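RimK domain protein ATP-grasp (Sphaerobacter thermophilus, PDB 5I47) probably binds ATP and may act as a RimK-like ATP-grasp ligase, joining glutamate to ribosomal protein S6 or a related acceptor. Local coordinates at residues Leu14-Glu17 / Glu18-Leu21; Asn81-Ala84 / Thr85-Leu89; Leu95-His98 / Leu99-Asp103. All blocks are in the same frame, centred on the assembly; numbering follows the deposited sequence. Where two conformers were deposited one is given.

Three local contacts, each at one end of a helix with its adjoining residues, follow one another along the chain. Contact 1 opens helix 16-27 of the parallel-sheet pre-ATP-grasp domain. Contact 2 opens helix 83-90, just after strand 79-80 at one border of the same sheet, and contact 3 runs to the end of helix 92-101, in the ATP-grasp range. Contacts 1 and 2 do not touch, with about 22 Å between centres; contacts 2 and 3, centres about 15 Å apart, meet where Leu88 packs on Leu95 and His98. Contacts 1 and 3, centres about 33 Å apart, lie on opposite sides of the chain's centre; contact 2, nearer it, probably marks the passage between the two domains.

Contact 1 of 3, residues Leu14-Glu17 / Glu18-Leu21; sequences LRVE and ERLL
Glu18 turns back on Arg15 through two torsions: CG stands anti to its own carbonyl carbon (chi1 -84°), and a bend at chi2 (68°) folds the carboxylate toward the start of helix 16-27. This is the first turn of the helix in a beta-alpha-beta unit of the Rossmann-like pre-ATP-grasp domain. Arg15 is the N-cap residue, and Glu18 OE1 accepts a bond from its backbone N at 3.1 Å through the anti lone pair. The same oxygen lies 3.4 Å from Arg15 NE, well out of the guanidinium plane, so that pairing is one of charge alone. Arg15 NH1 meanwhile pairs with Glu17 OE1 at 3.0 Å, completing a small salt-bridge network, and Glu18 OE2 has a further salt bridge to Arg58. With a backbone N-H and two arginines near it, the buried Glu18 carboxylate is probably held in its charged form. Leu14 CD2 lies against the aliphatic part of Glu18, 3.6 Å from CB. Arg19 also folds back over the start of the helix: its guanidinium has Arg15 O over one face, 3.3 Å above the plane and offset toward the rim.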
loop_
_atom_site.group_PDB
_atom_site.type_symbol
_atom_site.label_atom_id
_atom_site.label_comp_id
_atom_site.label_asym_id
_atom_site.label_seq_id
_atom_site.Cartn_x
_atom_site.Cartn_y
_atom_site.Cartn_z
ATOM N N LEU B 14 -10.352 -21.978 -12.886
ATOM C CA LEU B 14 -11.769 -21.760 -13.154
ATOM C C LEU B 14 -12.614 -22.533 -12.149
ATOM O O LEU B 14 -12.493 -23.757 -12.037
ATOM C CB LEU B 14 -12.112 -22.183 -14.580
ATOM C CG LEU B 14 -11.361 -21.473 -15.707
ATOM C CD1 LEU B 14 -11.805 -21.995 -17.061
ATOM C CD2 LEU B 14 -11.560 -19.966 -15.626
ATOM N N ARG B 15 -13.468 -21.819 -11.419
ATOM C CA ARG B 15 -14.465 -22.414 -10.550
ATOM C C ARG B 15 -15.852 -22.145 -11.136
ATOM O O ARG B 15 -15.978 -21.749 -12.305
ATOM C CB ARG B 15 -14.307 -21.868 -9.131
ATOM C CG ARG B 15 -13.009 -22.246 -8.443
ATOM C CD ARG B 15 -12.827 -21.427 -7.176
ATOM N NE ARG B 15 -13.063 -20.003 -7.422
ATOM C CZ ARG B 15 -14.111 -19.320 -6.963
ATOM N NH1 ARG B 15 -15.026 -19.922 -6.217
ATOM N NH2 ARG B 15 -14.238 -18.031 -7.247
ATOM N N VAL B 16 -16.890 -22.345 -10.319
ATOM C CA VAL B 16 -18.265 -22.221 -10.798
ATOM C C VAL B 16 -18.536 -20.804 -11.294
ATOM O O VAL B 16 -19.113 -20.604 -12.368
ATOM C CB VAL B 16 -19.256 -22.635 -9.696
ATOM C CG1 VAL B 16 -20.656 -22.146 -10.025
ATOM C CG2 VAL B 16 -19.258 -24.148 -9.531
ATOM N N GLU B 17 -18.129 -19.798 -10.515
ATOM C CA GLU B 17 -18.355 -18.415 -10.929
ATOM C C GLU B 17 -17.630 -18.102 -12.232
ATOM O O GLU B 17 -18.151 -17.370 -13.081
ATOM C CB GLU B 17 -17.914 -17.454 -9.825
ATOM C CG GLU B 17 -18.813 -17.449 -8.593
ATOM C CD GLU B 17 -18.403 -18.488 -7.564
ATOM O OE1 GLU B 17 -17.509 -19.309 -7.869
ATOM O OE2 GLU B 17 -18.970 -18.475 -6.448
ATOM N N GLU B 18 -16.433 -18.665 -12.419
ATOM C CA GLU B 18 -15.652 -18.364 -13.614
ATOM C C GLU B 18 -16.300 -18.935 -14.872
ATOM O O GLU B 18 -16.279 -18.296 -15.929
ATOM C CB GLU B 18 -14.223 -18.884 -13.456
ATOM C CG GLU B 18 -13.295 -17.938 -12.702
ATOM C CD GLU B 18 -13.665 -17.793 -11.239
ATOM O OE1 GLU B 18 -13.714 -18.822 -10.532
ATOM O OE2 GLU B 18 -13.920 -16.652 -10.796
ATOM N N ARG B 19 -16.887 -20.128 -14.785
ATOM C CA ARG B 19 -17.513 -20.699 -15.974
ATOM C C ARG B 19 -18.841 -20.026 -16.304
ATOM O O ARG B 19 -19.178 -19.884 -17.484
ATOM C CB ARG B 19 -17.700 -22.210 -15.806
ATOM C CG ARG B 19 -18.618 -22.624 -14.676
ATOM C CD ARG B 19 -18.395 -24.080 -14.310
ATOM N NE ARG B 19 -16.968 -24.383 -14.230
ATOM C CZ ARG B 19 -16.436 -25.280 -13.407
ATOM N NH1 ARG B 19 -17.213 -25.964 -12.575
ATOM N NH2 ARG B 19 -15.125 -25.488 -13.409
ATOM N N LEU B 20 -19.601 -19.606 -15.285
ATOM C CA LEU B 20 -20.792 -18.798 -15.530
ATOM C C LEU B 20 -20.444 -17.528 -16.294
ATOM O O LEU B 20 -21.178 -17.114 -17.200
ATOM C CB LEU B 20 -21.475 -18.441 -14.210
ATOM C CG LEU B 20 -22.097 -19.574 -13.400
ATOM C CD1 LEU B 20 -22.685 -19.041 -12.101
ATOM C CD2 LEU B 20 -23.157 -20.280 -14.225
ATOM N N LEU B 21 -19.323 -16.894 -15.938
ATOM C CA LEU B 21 -18.890 -15.701 -16.653
ATOM C C LEU B 21 -18.453 -16.025 -18.075
ATOM O O LEU B 21 -18.668 -15.216 -18.985
ATOM C CB LEU B 21 -17.761 -15.014 -15.883
ATOM C CG LEU B 21 -18.214 -14.256 -14.633
ATOM C CD1 LEU B 21 -17.104 -14.198 -13.599
ATOM C CD2 LEU B 21 -18.675 -12.855 -15.003
HETATM O O HOH W 1 -11.616 -17.623 -8.037
#

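Contact 2 of 3, residues Asn81-Ala84 / Thr85-Leu89; sequences NRAA and TARLL
The guanidinium of Arg87 lies over the backbone of the first helical turn: Ala83 O is above the centre of one face, 3.9 Å from the plane, and on the same group NH1 comes within 3.3 Å of Ala84 CA. The guanidinium of Arg82 works by its edge instead. Near its plane NH2 meets Thr85 OG1 at 2.9 Å, but the bond is weak, bent to 129° at the hydrogen, and Thr232 O is the stronger partner of NH2. Arg82 CG, set between the backbone N and the carbonyl carbon (chi1 75°), joins with a bend at chi3 to bring the chain over Thr85. A leucine in its place, having no N-H groups, would probably leave Thr232 O without this donor and Thr85 OG1 without its weak mate. Arg82 is the N-cap of helix 83-90, and its carbonyl starts the helical bonding, with Ala86 N donating to Arg82 O at 2.8 Å in an almost straight bond (176°). Next to the cap, Asn81 crosses Thr85 obliquely, its CB 4.1 Å from Thr85 CG2. Its ND2 lies 3.7 Å from Leu89 CD1, the two side chains crossing at about a right angle, while OD1 accepts from Thr234 N. On another side the small Ala83 and Ala86 rest against helix 63-74. The chemistry therefore divides the turn: alanines allow close helix packing, whereas Asn81 and Arg82 spend their strongest polar bonds on the 232-234 region, tying this helix start to the segment before strand 235-241.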
loop_
_atom_site.group_PDB
_atom_site.type_symbol
_atom_site.label_atom_id
_atom_site.label_comp_id
_atom_site.label_asym_id
_atom_site.label_seq_id
_atom_site.Cartn_x
_atom_site.Cartn_y
_atom_site.Cartn_z
ATOM N N ASN B 81 -12.109 -4.955 -10.905
ATOM C CA ASN B 81 -12.375 -3.571 -10.538
ATOM C C ASN B 81 -11.259 -2.620 -10.958
ATOM O O ASN B 81 -10.091 -3.007 -11.019
ATOM C CB ASN B 81 -12.593 -3.468 -9.026
ATOM C CG ASN B 81 -13.874 -4.136 -8.574
ATOM O OD1 ASN B 81 -14.969 -3.632 -8.824
ATOM N ND2 ASN B 81 -13.747 -5.269 -7.897
ATOM N N ARG B 82 -11.640 -1.377 -11.255
ATOM C CA ARG B 82 -10.663 -0.348 -11.582
ATOM C C ARG B 82 -9.670 -0.184 -10.436
ATOM O O ARG B 82 -9.979 -0.468 -9.274
ATOM C CB ARG B 82 -11.364 0.979 -11.875
ATOM C CG ARG B 82 -11.878 1.699 -10.644
ATOM C CD ARG B 82 -12.680 2.938 -11.034
ATOM N NE ARG B 82 -13.897 2.574 -11.756
ATOM C CZ ARG B 82 -15.056 2.287 -11.171
ATOM N NH1 ARG B 82 -16.112 1.959 -11.910
ATOM N NH2 ARG B 82 -15.164 2.327 -9.849
ATOM N N ALA B 83 -8.461 0.274 -10.781
ATOM C CA ALA B 83 -7.357 0.292 -9.823
ATOM C C ALA B 83 -7.745 0.999 -8.529
ATOM O O ALA B 83 -7.507 0.484 -7.429
ATOM C CB ALA B 83 -6.130 0.957 -10.450
ATOM N N ALA B 84 -8.364 2.177 -8.644
ATOM C CA ALA B 84 -8.691 2.966 -7.459
ATOM C C ALA B 84 -9.661 2.230 -6.547
ATOM O O ALA B 84 -9.525 2.279 -5.317
ATOM C CB ALA B 84 -9.270 4.316 -7.870
ATOM N N THR B 85 -10.657 1.555 -7.126
ATOM C CA THR B 85 -11.575 0.757 -6.321
ATOM C C THR B 85 -10.869 -0.457 -5.728
ATOM O O THR B 85 -11.046 -0.770 -4.546
ATOM C CB THR B 85 -12.774 0.333 -7.168
ATOM O OG1 THR B 85 -13.492 1.500 -7.588
ATOM C CG2 THR B 85 -13.703 -0.561 -6.374
ATOM N N ALA B 86 -10.051 -1.140 -6.533
ATOM C CA ALA B 86 -9.259 -2.248 -6.014
ATOM C C ALA B 86 -8.372 -1.806 -4.859
ATOM O O ALA B 86 -8.124 -2.589 -3.937
ATOM C CB ALA B 86 -8.414 -2.858 -7.133
ATOM N N ARG B 87 -7.893 -0.561 -4.883
ATOM C CA ARG B 87 -7.110 -0.060 -3.756
ATOM C C ARG B 87 -7.968 0.070 -2.500
ATOM O O ARG B 87 -7.503 -0.227 -1.395
ATOM C CB ARG B 87 -6.460 1.280 -4.110
ATOM C CG ARG B 87 -4.994 1.165 -4.499
ATOM C CD ARG B 87 -4.374 2.508 -4.873
ATOM N NE ARG B 87 -4.370 2.734 -6.317
ATOM C CZ ARG B 87 -5.148 3.613 -6.940
ATOM N NH1 ARG B 87 -5.987 4.366 -6.241
ATOM N NH2 ARG B 87 -5.082 3.747 -8.258
ATOM N N LEU B 88 -9.223 0.507 -2.648
ATOM C CA LEU B 88 -10.098 0.622 -1.484
ATOM C C LEU B 88 -10.457 -0.744 -0.911
ATOM O O LEU B 88 -10.664 -0.874 0.300
ATOM C CB LEU B 88 -11.368 1.396 -1.845
ATOM C CG LEU B 88 -11.243 2.901 -2.098
ATOM C CD1 LEU B 88 -12.613 3.526 -2.200
ATOM C CD2 LEU B 88 -10.433 3.577 -1.008
ATOM N N LEU B 89 -10.546 -1.771 -1.758
ATOM C CA LEU B 89 -10.793 -3.114 -1.247
ATOM C C LEU B 89 -9.552 -3.689 -0.574
ATOM O O LEU B 89 -9.668 -4.482 0.364
ATOM C CB LEU B 89 -11.253 -4.034 -2.378
ATOM C CG LEU B 89 -12.381 -3.552 -3.287
ATOM C CD1 LEU B 89 -12.654 -4.565 -4.387
ATOM C CD2 LEU B 89 -13.635 -3.293 -2.485
#

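Contact 3 of 3, residues Leu95-His98 / Leu99-Asp103; sequences LLRH and LILAD
Leu95 and Leu99 lean across one another at a slant, as do Leu96 and Ile100, each pair one turn apart on the last stretch of helix 92-101, which ends in a Schellman motif at Asp103. In the first pair Leu95 CG touches Leu99 CD1 at 3.9 Å. Leu95 has CG anti to the backbone N (chi1 177°), which carries its branch along the helix toward Leu99, while Leu99 itself points its CG the other way, anti to the carbonyl carbon. The second pair repeats the pattern, with Leu96 CD1 meeting Ile100 CD1, also at 3.9 Å. The two pairs face different surroundings: Leu95 and Leu99 pack on strand 246-253, while Leu96 and Ile100 reach Val106 and, together with Arg97, Pro44 of the second subunit. Arg97 was modelled in two conformers, and in one of them its guanidinium lies over Leu101, whose CD2 is 3.9 Å above the centre of one face; Ile100 CG2 approaches NH2 there with its side chain at about a right angle to the arginine. This packing is probably only part-time. Regular backbone bonds hold the turn beneath, such as Leu99 N to Leu95 O at 2.9 Å and Ala102 N to His98 O at 3.0 Å. The helix then closes where Asp103 takes a positive phi of 59°. There Asp103 N donates to Ile100 O at 3.0 Å.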
loop_
_atom_site.group_PDB
_atom_site.type_symbol
_atom_site.label_atom_id
_atom_site.label_comp_id
_atom_site.label_asym_id
_atom_site.label_seq_id
_atom_site.Cartn_x
_atom_site.Cartn_y
_atom_site.Cartn_z
ATOM N N LEU B 95 -10.102 2.749 2.691
ATOM C CA LEU B 95 -11.545 2.522 2.709
ATOM C C LEU B 95 -12.185 3.176 3.923
ATOM O O LEU B 95 -13.252 3.794 3.817
ATOM C CB LEU B 95 -11.838 1.025 2.700
ATOM C CG LEU B 95 -13.313 0.621 2.796
ATOM C CD1 LEU B 95 -14.100 1.138 1.600
ATOM C CD2 LEU B 95 -13.442 -0.892 2.913
ATOM N N LEU B 96 -11.537 3.064 5.086
ATOM C CA LEU B 96 -12.074 3.657 6.305
ATOM C C LEU B 96 -12.197 5.172 6.175
ATOM O O LEU B 96 -13.233 5.754 6.515
ATOM C CB LEU B 96 -11.192 3.286 7.496
ATOM C CG LEU B 96 -11.545 3.949 8.828
ATOM C CD1 LEU B 96 -12.980 3.610 9.228
ATOM C CD2 LEU B 96 -10.554 3.527 9.912
ATOM N N ARG B 97 -11.147 5.835 5.688
ATOM C CA ARG B 97 -11.229 7.284 5.545
ATOM C C ARG B 97 -12.249 7.682 4.484
ATOM O O ARG B 97 -12.913 8.715 4.622
ATOM C CB ARG B 97 -9.849 7.864 5.222
ATOM C CG ARG B 97 -9.793 9.399 5.141
ATOM C CD ARG B 97 -10.303 10.091 6.415
ATOM N NE ARG B 97 -10.112 11.541 6.359
ATOM C CZ ARG B 97 -10.678 12.407 7.196
ATOM N NH1 ARG B 97 -10.448 13.710 7.068
ATOM N NH2 ARG B 97 -11.484 11.975 8.155
ATOM N N HIS B 98 -12.408 6.864 3.438
ATOM C CA HIS B 98 -13.375 7.179 2.392
ATOM C C HIS B 98 -14.806 7.077 2.902
ATOM O O HIS B 98 -15.642 7.936 2.596
ATOM C CB HIS B 98 -13.165 6.247 1.199
ATOM C CG HIS B 98 -13.759 6.754 -0.078
ATOM N ND1 HIS B 98 -15.087 6.578 -0.404
ATOM C CD2 HIS B 98 -13.204 7.435 -1.109
ATOM C CE1 HIS B 98 -15.325 7.127 -1.581
ATOM N NE2 HIS B 98 -14.199 7.654 -2.031
ATOM N N LEU B 99 -15.111 6.031 3.678
ATOM C CA LEU B 99 -16.458 5.877 4.223
ATOM C C LEU B 99 -16.773 6.971 5.237
ATOM O O LEU B 99 -17.902 7.472 5.288
ATOM C CB LEU B 99 -16.608 4.492 4.856
ATOM C CG LEU B 99 -16.487 3.315 3.885
ATOM C CD1 LEU B 99 -16.427 2.004 4.640
ATOM C CD2 LEU B 99 -17.640 3.303 2.879
ATOM N N ILE B 100 -15.787 7.359 6.049
ATOM C CA ILE B 100 -15.992 8.441 7.009
ATOM C C ILE B 100 -16.320 9.741 6.285
ATOM O O ILE B 100 -17.282 10.438 6.629
ATOM C CB ILE B 100 -14.757 8.595 7.914
ATOM C CG1 ILE B 100 -14.623 7.383 8.844
ATOM C CG2 ILE B 100 -14.825 9.895 8.704
ATOM C CD1 ILE B 100 -13.468 7.480 9.809
ATOM N N LEU B 101 -15.522 10.094 5.272
ATOM C CA LEU B 101 -15.788 11.311 4.510
ATOM C C LEU B 101 -17.122 11.253 3.776
ATOM O O LEU B 101 -17.702 12.302 3.489
ATOM C CB LEU B 101 -14.654 11.575 3.517
ATOM C CG LEU B 101 -13.351 12.089 4.126
ATOM C CD1 LEU B 101 -12.236 12.038 3.112
ATOM C CD2 LEU B 101 -13.529 13.505 4.647
ATOM N N ALA B 102 -17.618 10.056 3.467
ATOM C CA ALA B 102 -18.915 9.876 2.827
ATOM C C ALA B 102 -20.066 9.809 3.820
ATOM O O ALA B 102 -21.207 9.590 3.402
ATOM C CB ALA B 102 -18.910 8.605 1.972
ATOM N N ASP B 103 -19.791 9.981 5.114
ATOM C CA ASP B 103 -20.809 9.930 6.168
ATOM C C ASP B 103 -21.531 8.584 6.187
ATOM O O ASP B 103 -22.738 8.508 6.424
ATOM C CB ASP B 103 -21.809 11.078 6.030
ATOM C CG ASP B 103 -22.567 11.343 7.313
ATOM O OD1 ASP B 103 -21.976 11.180 8.400
ATOM O OD2 ASP B 103 -23.756 11.713 7.229
#